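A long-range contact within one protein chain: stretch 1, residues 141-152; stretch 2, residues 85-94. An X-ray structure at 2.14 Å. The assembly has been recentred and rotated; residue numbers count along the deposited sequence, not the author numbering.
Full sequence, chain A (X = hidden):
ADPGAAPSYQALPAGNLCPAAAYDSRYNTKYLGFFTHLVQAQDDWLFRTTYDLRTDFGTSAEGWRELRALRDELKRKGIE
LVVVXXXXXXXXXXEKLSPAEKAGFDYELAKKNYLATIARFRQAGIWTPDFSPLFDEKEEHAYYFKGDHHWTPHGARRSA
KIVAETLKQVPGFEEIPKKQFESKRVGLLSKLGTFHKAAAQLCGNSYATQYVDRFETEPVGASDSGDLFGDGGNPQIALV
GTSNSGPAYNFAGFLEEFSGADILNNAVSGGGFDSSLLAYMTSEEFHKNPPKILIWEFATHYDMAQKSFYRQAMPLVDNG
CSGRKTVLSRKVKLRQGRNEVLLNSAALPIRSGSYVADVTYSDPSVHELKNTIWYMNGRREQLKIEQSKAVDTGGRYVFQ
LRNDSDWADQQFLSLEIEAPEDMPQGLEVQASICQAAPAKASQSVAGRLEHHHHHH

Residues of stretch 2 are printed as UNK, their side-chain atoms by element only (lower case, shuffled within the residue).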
ATOM      1  N   HIS A 141      20.914  12.754  12.885  1.00 41.38           N
ATOM      2  CA  HIS A 141      19.463  12.720  12.759  1.00 51.09           C
ATOM      3  C   HIS A 141      19.003  11.298  12.450  1.00 44.72           C
ATOM      4  O   HIS A 141      19.066  10.857  11.303  1.00 34.64           O
ATOM      5  CB  HIS A 141      19.001  13.674  11.661  1.00 51.00           C
ATOM      6  CG  HIS A 141      19.304  15.112  11.948  1.00 59.17           C
ATOM      7  ND1 HIS A 141      20.064  15.896  11.106  1.00 61.78           N
ATOM      8  CD2 HIS A 141      18.949  15.906  12.985  1.00 50.83           C
ATOM      9  CE1 HIS A 141      20.161  17.112  11.611  1.00 59.60           C
ATOM     10  NE2 HIS A 141      19.491  17.145  12.750  1.00 55.58           N
ATOM     11  N   ALA A 142      18.552  10.592  13.481  1.00 33.26           N
ATOM     12  CA  ALA A 142      18.168   9.190  13.360  1.00 34.85           C
ATOM     13  C   ALA A 142      17.140   8.966  12.249  1.00 29.40           C
ATOM     14  O   ALA A 142      16.216   9.767  12.075  1.00 31.73           O
ATOM     15  CB  ALA A 142      17.616   8.695  14.691  1.00 38.37           C
ATOM     16  N   TYR A 143      17.303   7.875  11.505  1.00 27.75           N
ATOM     17  CA  TYR A 143      16.384   7.534  10.413  1.00 30.96           C
ATOM     18  C   TYR A 143      14.938   7.425  10.943  1.00 32.66           C
ATOM     19  O   TYR A 143      14.005   8.009  10.371  1.00 29.54           O
ATOM     20  CB  TYR A 143      16.847   6.223   9.777  1.00 27.78           C
ATOM     21  CG  TYR A 143      16.092   5.718   8.561  1.00 31.63           C
ATOM     22  CD1 TYR A 143      14.870   5.070   8.698  1.00 32.27           C
ATOM     23  CD2 TYR A 143      16.647   5.808   7.279  1.00 31.57           C
ATOM     24  CE1 TYR A 143      14.186   4.585   7.595  1.00 29.54           C
ATOM     25  CE2 TYR A 143      15.976   5.312   6.174  1.00 31.75           C
ATOM     26  CZ  TYR A 143      14.736   4.705   6.338  1.00 35.67           C
ATOM     27  OH  TYR A 143      14.037   4.208   5.248  1.00 32.31           O
ATOM     28  N   TYR A 144      14.772   6.714  12.057  1.00 30.04           N
ATOM     29  CA  TYR A 144      13.451   6.481  12.674  1.00 32.35           C
ATOM     30  C   TYR A 144      13.183   7.297  13.933  1.00 30.52           C
ATOM     31  O   TYR A 144      14.112   7.640  14.663  1.00 33.56           O
ATOM     32  CB  TYR A 144      13.295   5.005  13.038  1.00 31.24           C
ATOM     33  CG  TYR A 144      12.793   4.147  11.895  1.00 32.67           C
ATOM     34  CD1 TYR A 144      11.455   4.196  11.512  1.00 25.94           C
ATOM     35  CD2 TYR A 144      13.652   3.287  11.200  1.00 26.37           C
ATOM     36  CE1 TYR A 144      10.976   3.422  10.470  1.00 33.77           C
ATOM     37  CE2 TYR A 144      13.180   2.498  10.149  1.00 30.84           C
ATOM     38  CZ  TYR A 144      11.838   2.579   9.791  1.00 35.12           C
ATOM     39  OH  TYR A 144      11.334   1.822   8.762  1.00 34.15           O
ATOM     40  N   PHE A 145      11.910   7.592  14.202  1.00 29.87           N
ATOM     41  CA  PHE A 145      11.534   8.113  15.512  1.00 29.56           C
ATOM     42  C   PHE A 145      11.893   7.084  16.590  1.00 39.37           C
ATOM     43  O   PHE A 145      11.890   5.872  16.332  1.00 33.87           O
ATOM     44  CB  PHE A 145      10.039   8.471  15.585  1.00 31.16           C
ATOM     45  CG  PHE A 145       9.666   9.743  14.846  1.00 35.22           C
ATOM     46  CD1 PHE A 145       9.858  10.993  15.432  1.00 39.70           C
ATOM     47  CD2 PHE A 145       9.125   9.686  13.564  1.00 33.32           C
ATOM     48  CE1 PHE A 145       9.515  12.165  14.749  1.00 36.92           C
ATOM     49  CE2 PHE A 145       8.777  10.842  12.878  1.00 30.91           C
ATOM     50  CZ  PHE A 145       8.970  12.088  13.478  1.00 37.85           C
ATOM     51  N   LYS A 146      12.205   7.586  17.785  1.00 31.19           N
ATOM     52  CA  LYS A 146      12.569   6.777  18.955  1.00 37.53           C
ATOM     53  C   LYS A 146      11.542   5.730  19.349  1.00 31.80           C
ATOM     54  O   LYS A 146      11.899   4.610  19.711  1.00 33.31           O
ATOM     55  CB  LYS A 146      12.806   7.682  20.174  1.00 35.69           C
ATOM     56  CG  LYS A 146      14.031   8.571  20.044  1.00 48.81           C
ATOM     57  CD  LYS A 146      14.190   9.470  21.272  1.00 47.86           C
ATOM     58  CE  LYS A 146      15.524  10.178  21.264  1.00 49.51           C
ATOM     59  NZ  LYS A 146      15.676  11.000  22.493  1.00 59.68           N
ATOM     60  N   GLY A 147      10.269   6.110  19.307  1.00 28.73           N
ATOM     61  CA  GLY A 147       9.211   5.249  19.806  1.00 30.40           C
ATOM     62  C   GLY A 147       8.024   5.218  18.862  1.00 37.80           C
ATOM     63  O   GLY A 147       6.875   5.201  19.295  1.00 32.17           O
ATOM     64  N   ASP A 148       8.307   5.213  17.558  1.00 32.05           N
ATOM     65  CA  ASP A 148       7.252   5.238  16.551  1.00 32.45           C
ATOM     66  C   ASP A 148       7.679   4.419  15.337  1.00 32.13           C
ATOM     67  O   ASP A 148       8.862   4.131  15.167  1.00 27.15           O
ATOM     68  CB  ASP A 148       6.932   6.681  16.143  1.00 26.48           C
ATOM     69  CG  ASP A 148       5.632   6.794  15.367  1.00 31.48           C
ATOM     70  OD1 ASP A 148       4.545   6.629  15.972  1.00 32.96           O
ATOM     71  OD2 ASP A 148       5.685   7.070  14.152  1.00 31.01           O
ATOM     72  N   HIS A 149       6.708   4.048  14.507  1.00 26.61           N
ATOM     73  CA  HIS A 149       6.962   3.234  13.319  1.00 37.04           C
ATOM     74  C   HIS A 149       7.250   4.068  12.053  1.00 29.15           C
ATOM     75  O   HIS A 149       7.606   3.522  11.019  1.00 32.68           O
ATOM     76  CB  HIS A 149       5.775   2.280  13.073  1.00 26.27           C
ATOM     77  CG  HIS A 149       4.471   2.981  12.840  1.00 37.79           C
ATOM     78  ND1 HIS A 149       3.828   3.703  13.826  1.00 33.81           N
ATOM     79  CD2 HIS A 149       3.682   3.065  11.741  1.00 38.64           C
ATOM     80  CE1 HIS A 149       2.707   4.208  13.339  1.00 27.29           C
ATOM     81  NE2 HIS A 149       2.593   3.834  12.078  1.00 36.30           N
ATOM     82  N   HIS A 150       7.074   5.382  12.126  1.00 30.76           N
ATOM     83  CA  HIS A 150       7.371   6.247  10.983  1.00 29.97           C
ATOM     84  C   HIS A 150       8.849   6.607  10.950  1.00 35.20           C
ATOM     85  O   HIS A 150       9.484   6.716  12.002  1.00 34.70           O
ATOM     86  CB  HIS A 150       6.549   7.540  11.037  1.00 30.73           C
ATOM     87  CG  HIS A 150       5.077   7.320  10.897  1.00 28.78           C
ATOM     88  ND1 HIS A 150       4.225   7.300  11.982  1.00 31.18           N
ATOM     89  CD2 HIS A 150       4.308   7.082   9.807  1.00 30.93           C
ATOM     90  CE1 HIS A 150       2.992   7.067  11.561  1.00 38.97           C
ATOM     91  NE2 HIS A 150       3.016   6.924  10.249  1.00 30.73           N
ATOM     92  N   TRP A 151       9.400   6.776   9.748  1.00 25.05           N
ATOM     93  CA  TRP A 151      10.698   7.417   9.618  1.00 30.14           C
ATOM     94  C   TRP A 151      10.550   8.890   9.986  1.00 28.46           C
ATOM     95  O   TRP A 151       9.458   9.442   9.912  1.00 26.77           O
ATOM     96  CB  TRP A 151      11.291   7.256   8.191  1.00 26.74           C
ATOM     97  CG  TRP A 151      10.355   7.498   7.017  1.00 30.60           C
ATOM     98  CD1 TRP A 151       9.221   8.279   6.990  1.00 26.98           C
ATOM     99  CD2 TRP A 151      10.488   6.946   5.694  1.00 28.19           C
ATOM    100  NE1 TRP A 151       8.648   8.244   5.736  1.00 25.82           N
ATOM    101  CE2 TRP A 151       9.406   7.430   4.926  1.00 31.12           C
ATOM    102  CE3 TRP A 151      11.409   6.078   5.094  1.00 24.18           C
ATOM    103  CZ2 TRP A 151       9.224   7.070   3.587  1.00 27.50           C
ATOM    104  CZ3 TRP A 151      11.223   5.722   3.778  1.00 27.68           C
ATOM    105  CH2 TRP A 151      10.145   6.227   3.031  1.00 28.65           C
ATOM    106  N   THR A 152      11.638   9.518  10.405  1.00 24.45           N
ATOM    107  CA  THR A 152      11.654  10.969  10.527  1.00 25.51           C
ATOM    108  C   THR A 152      11.771  11.538   9.109  1.00 36.61           C
ATOM    109  O   THR A 152      12.074  10.795   8.173  1.00 33.26           O
ATOM    110  CB  THR A 152      12.880  11.438  11.308  1.00 34.19           C
ATOM    111  OG1 THR A 152      14.078  10.990  10.639  1.00 31.75           O
ATOM    112  CG2 THR A 152      12.842  10.896  12.738  1.00 31.90           C
ATOM    113  N   UNK A  85      10.442  -0.808  -0.489  1.00 26.71           N
ATOM    114  CA  UNK A  85      10.253  -1.806   0.550  1.00 27.77           C
ATOM    115  C   UNK A  85      10.932  -1.271   1.802  1.00 28.50           C
ATOM    116  O   UNK A  85      12.130  -1.482   2.006  1.00 29.73           O
ATOM    117  c   UNK A  85      11.202  -6.455   1.934  1.00 25.63           C
ATOM    118  c   UNK A  85       8.866  -5.959   1.656  1.00 25.38           C
ATOM    119  c   UNK A  85      10.920  -3.105   0.101  1.00 33.40           C
ATOM    120  c   UNK A  85       9.877  -6.793   2.114  1.00 29.57           C
ATOM    121  c   UNK A  85      10.539  -4.388   0.836  1.00 40.01           C
ATOM    122  c   UNK A  85       9.201  -4.760   1.019  1.00 38.87           C
ATOM    123  c   UNK A  85      11.526  -5.258   1.295  1.00 25.31           C
ATOM    124  o   UNK A  85       9.579  -7.970   2.746  1.00 37.29           O
ATOM    125  N   UNK A  86      10.174  -0.543   2.619  1.00 26.35           N
ATOM    126  CA  UNK A  86      10.757   0.189   3.749  1.00 23.56           C
ATOM    127  C   UNK A  86      11.470  -0.777   4.707  1.00 29.70           C
ATOM    128  O   UNK A  86      10.898  -1.764   5.154  1.00 29.26           O
ATOM    129  n   UNK A  86       9.328   4.010   6.616  1.00 29.36           N
ATOM    130  c   UNK A  86      10.234   2.117   5.369  1.00 27.55           C
ATOM    131  o   UNK A  86       8.230   2.044   6.712  1.00 27.42           O
ATOM    132  c   UNK A  86       9.174   2.725   6.297  1.00 35.59           C
ATOM    133  c   UNK A  86       9.674   0.986   4.489  1.00 27.39           C
ATOM    134  N   UNK A  87      12.747  -0.516   4.988  1.00 32.83           N
ATOM    135  CA  UNK A  87      13.504  -1.448   5.833  1.00 31.38           C
ATOM    136  C   UNK A  87      13.129  -1.347   7.322  1.00 35.56           C
ATOM    137  O   UNK A  87      12.522  -0.370   7.753  1.00 32.36           O
ATOM    138  c   UNK A  87      13.592   0.546   4.406  1.00 31.19           C
ATOM    139  c   UNK A  87      14.864   0.444   5.211  1.00 36.95           C
ATOM    140  c   UNK A  87      14.957  -1.025   5.604  1.00 24.33           C
ATOM    141  N   UNK A  88      13.489  -2.352   8.103  1.00 33.61           N
ATOM    142  CA  UNK A  88      13.059  -2.368   9.504  1.00 36.23           C
ATOM    143  C   UNK A  88      13.846  -1.388  10.371  1.00 33.15           C
ATOM    144  O   UNK A  88      14.937  -0.935  10.009  1.00 25.70           O
ATOM    145  c   UNK A  88      12.066  -4.693   9.395  1.00 26.58           C
ATOM    146  c   UNK A  88      13.096  -3.789  10.101  1.00 35.96           C
ATOM    147  o   UNK A  88      14.407  -4.352   9.945  1.00 35.48           O
ATOM    148  N   UNK A  89      13.270  -1.040  11.510  1.00 26.06           N
ATOM    149  CA  UNK A  89      13.934  -0.180  12.471  1.00 31.11           C
ATOM    150  C   UNK A  89      15.164  -0.898  12.999  1.00 36.97           C
ATOM    151  O   UNK A  89      16.159  -0.272  13.335  1.00 35.33           O
ATOM    152  c   UNK A  89      10.680   1.169  14.224  1.00 27.21           C
ATOM    153  c   UNK A  89      12.969   0.188  13.614  1.00 25.99           C
ATOM    154  n   UNK A  89      11.845   0.797  16.777  1.00 26.84           N
ATOM    155  c   UNK A  89      11.716   0.918  13.115  1.00 23.40           C
ATOM    156  c   UNK A  89      11.616   2.037  16.345  1.00 34.35           C
ATOM    157  n   UNK A  89      11.073   2.239  15.146  1.00 31.35           N
ATOM    158  n   UNK A  89      11.923   3.078  17.116  1.00 30.74           N
ATOM    159  N   UNK A  90      15.093  -2.221  13.069  1.00 28.22           N
ATOM    160  CA  UNK A  90      16.225  -2.998  13.542  1.00 26.29           C
ATOM    161  C   UNK A  90      17.393  -2.945  12.557  1.00 41.76           C
ATOM    162  O   UNK A  90      18.546  -2.781  12.974  1.00 42.27           O
ATOM    163  N   UNK A  91      17.105  -3.067  11.258  1.00 30.50           N
ATOM    164  CA  UNK A  91      18.169  -3.026  10.255  1.00 28.30           C
ATOM    165  C   UNK A  91      18.820  -1.659  10.195  1.00 36.78           C
ATOM    166  O   UNK A  91      20.028  -1.554  10.018  1.00 36.74           O
ATOM    167  c   UNK A  91      18.645  -5.708   8.553  1.00 35.04           C
ATOM    168  c   UNK A  91      17.656  -3.410   8.866  1.00 26.14           C
ATOM    169  c   UNK A  91      17.358  -4.898   8.678  1.00 31.00           C
ATOM    170  c   UNK A  91      16.467  -5.102   7.458  1.00 27.44           C
ATOM    171  N   UNK A  92      18.039  -0.600  10.343  1.00 32.09           N
ATOM    172  CA  UNK A  92      18.630   0.726  10.172  1.00 37.48           C
ATOM    173  C   UNK A  92      19.234   1.252  11.470  1.00 43.99           C
ATOM    174  O   UNK A  92      20.370   1.753  11.505  1.00 34.46           O
ATOM    175  c   UNK A  92      17.139   1.325   8.228  1.00 34.97           C
ATOM    176  c   UNK A  92      17.612   1.738   9.622  1.00 34.75           C
ATOM    177  c   UNK A  92      18.225   3.118   9.572  1.00 30.10           C
ATOM    178  N   UNK A  93      18.468   1.132  12.546  1.00 31.39           N
ATOM    179  CA  UNK A  93      18.873   1.687  13.826  1.00 31.63           C
ATOM    180  C   UNK A  93      19.321   0.624  14.825  1.00 36.27           C
ATOM    181  O   UNK A  93      19.161   0.796  16.037  1.00 36.60           O
ATOM    182  n   UNK A  93      18.692   4.711  13.779  1.00 29.84           N
ATOM    183  c   UNK A  93      17.759   2.555  14.404  1.00 35.88           C
ATOM    184  o   UNK A  93      16.605   4.194  13.071  1.00 31.87           O
ATOM    185  c   UNK A  93      17.636   3.893  13.689  1.00 41.20           C
ATOM    186  N   UNK A  94      19.867  -0.474  14.299  1.00 34.42           N
ATOM    187  CA  UNK A  94      20.581  -1.463  15.109  1.00 35.87           C
ATOM    188  C   UNK A  94      21.354  -0.865  16.299  1.00 41.09           C
ATOM    189  O   UNK A  94      21.210  -1.330  17.426  1.00 45.17           O
ATOM    190  c   UNK A  94      21.554  -2.259  14.234  1.00 39.60           C
ATOM    191  n   UNK A  94      23.871  -5.224  14.721  1.00 54.84           N
ATOM    192  c   UNK A  94      24.932  -5.892  14.284  1.00 52.70           C
ATOM    193  c   UNK A  94      23.411  -3.960  14.156  1.00 50.45           C
ATOM    194  n   UNK A  94      25.279  -7.038  14.853  1.00 50.38           N
ATOM    195  c   UNK A  94      22.273  -3.377  14.975  1.00 38.64           C
ATOM    196  n   UNK A  94      25.645  -5.409  13.278  1.00 44.60           N
TER

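Position 85 carries one carbon leading into a six-carbon ring that bears an oxygen, the pattern of a phenol. It lies out of reach of stretch 1, and it is Tyr 85.

Position 86 has three carbons in a row, the third holding one oxygen and one nitrogen. Its CA-to-CB bond points toward stretch 1; the nitrogen lies 3.3 Å from CD2 of Trp 151, over one face of the indole, while the third carbon comes within 3.4 Å of OH of Tyr 144. That is an amide on a two-carbon arm, although element labels are needed to tell it from an acid: Gln 86. The extended arm (chi1 and chi2 both t) carries the amide to the Trp 151 indole and the Tyr 144 hydroxyl.

At position 87 three carbons close a ring onto the backbone nitrogen, and the ring carbon bonded to that nitrogen lies 3.8 Å from OH of Tyr 143. This can only be Pro 87. The backbone does the polar work here: OH of Tyr 144 donates a hydrogen bond to O of Pro 87 at 2.7 Å.

Position 88 shows a carbon bearing one oxygen and one carbon, a small branched alcohol whose CA-to-CB bond points away from stretch 1. This is Thr 88, and it serves its own stretch. OG1 accepts from N of position 91 at 3.3 Å, capping the helix that begins right after it.

Position 89 has three carbons, a nitrogen, then a carbon with two more nitrogens. CA-to-CB points sideways, but the end of the chain comes nearer: the first nitrogen lies 2.9 Å from O of Asp 148, and a terminal one reaches O of Phe 145. A guanidinium on a long arm makes this Arg 89. CG sits 3.4 Å from the centroid of the Tyr 144 ring (CG, CD1, CD2, CE1, CE2 and CZ), 3° off its normal, a CH-pi contact over the face. Beyond it, NH2 donates to O of Phe 145 at 2.9 Å with a nearly straight angle of 165°.

Position 90 has no side-chain atoms and touches nothing on stretch 1: Gly 90. Position 91 has four carbons forked at the second, again without contact, and is Leu 91.

Position 92 has one carbon carrying two others. Its CA-to-CB bond points toward stretch 1, with one branch carbon 3.4 Å from CB of Tyr 143 and the other over one face of that ring. This beta-branched aliphatic group is Val 92.

At position 93 two carbons end in one oxygen and one nitrogen, and the oxygen lies 3.3 Å from N of Tyr 144. This short amide is Asn 93, whose OD1 accepts a hydrogen bond there.

Position 94 repeats the long guanidinium arm but stays out of reach; it is Arg 94.

The contact works by pairing irregular backbone with side chains that can read it. Stretch 1 has no regular helix or strand; Arg 89 and Asn 93 each bond to its main chain, while Tyr 144 answers by bonding to the main chain of stretch 2. Tyr 144 also offers its ring face to the Arg 89 arm, and Val 92 packs against Tyr 143, so apolar and polar contacts interleave.

Stretch 2 85-94: YQPTRGLVNR
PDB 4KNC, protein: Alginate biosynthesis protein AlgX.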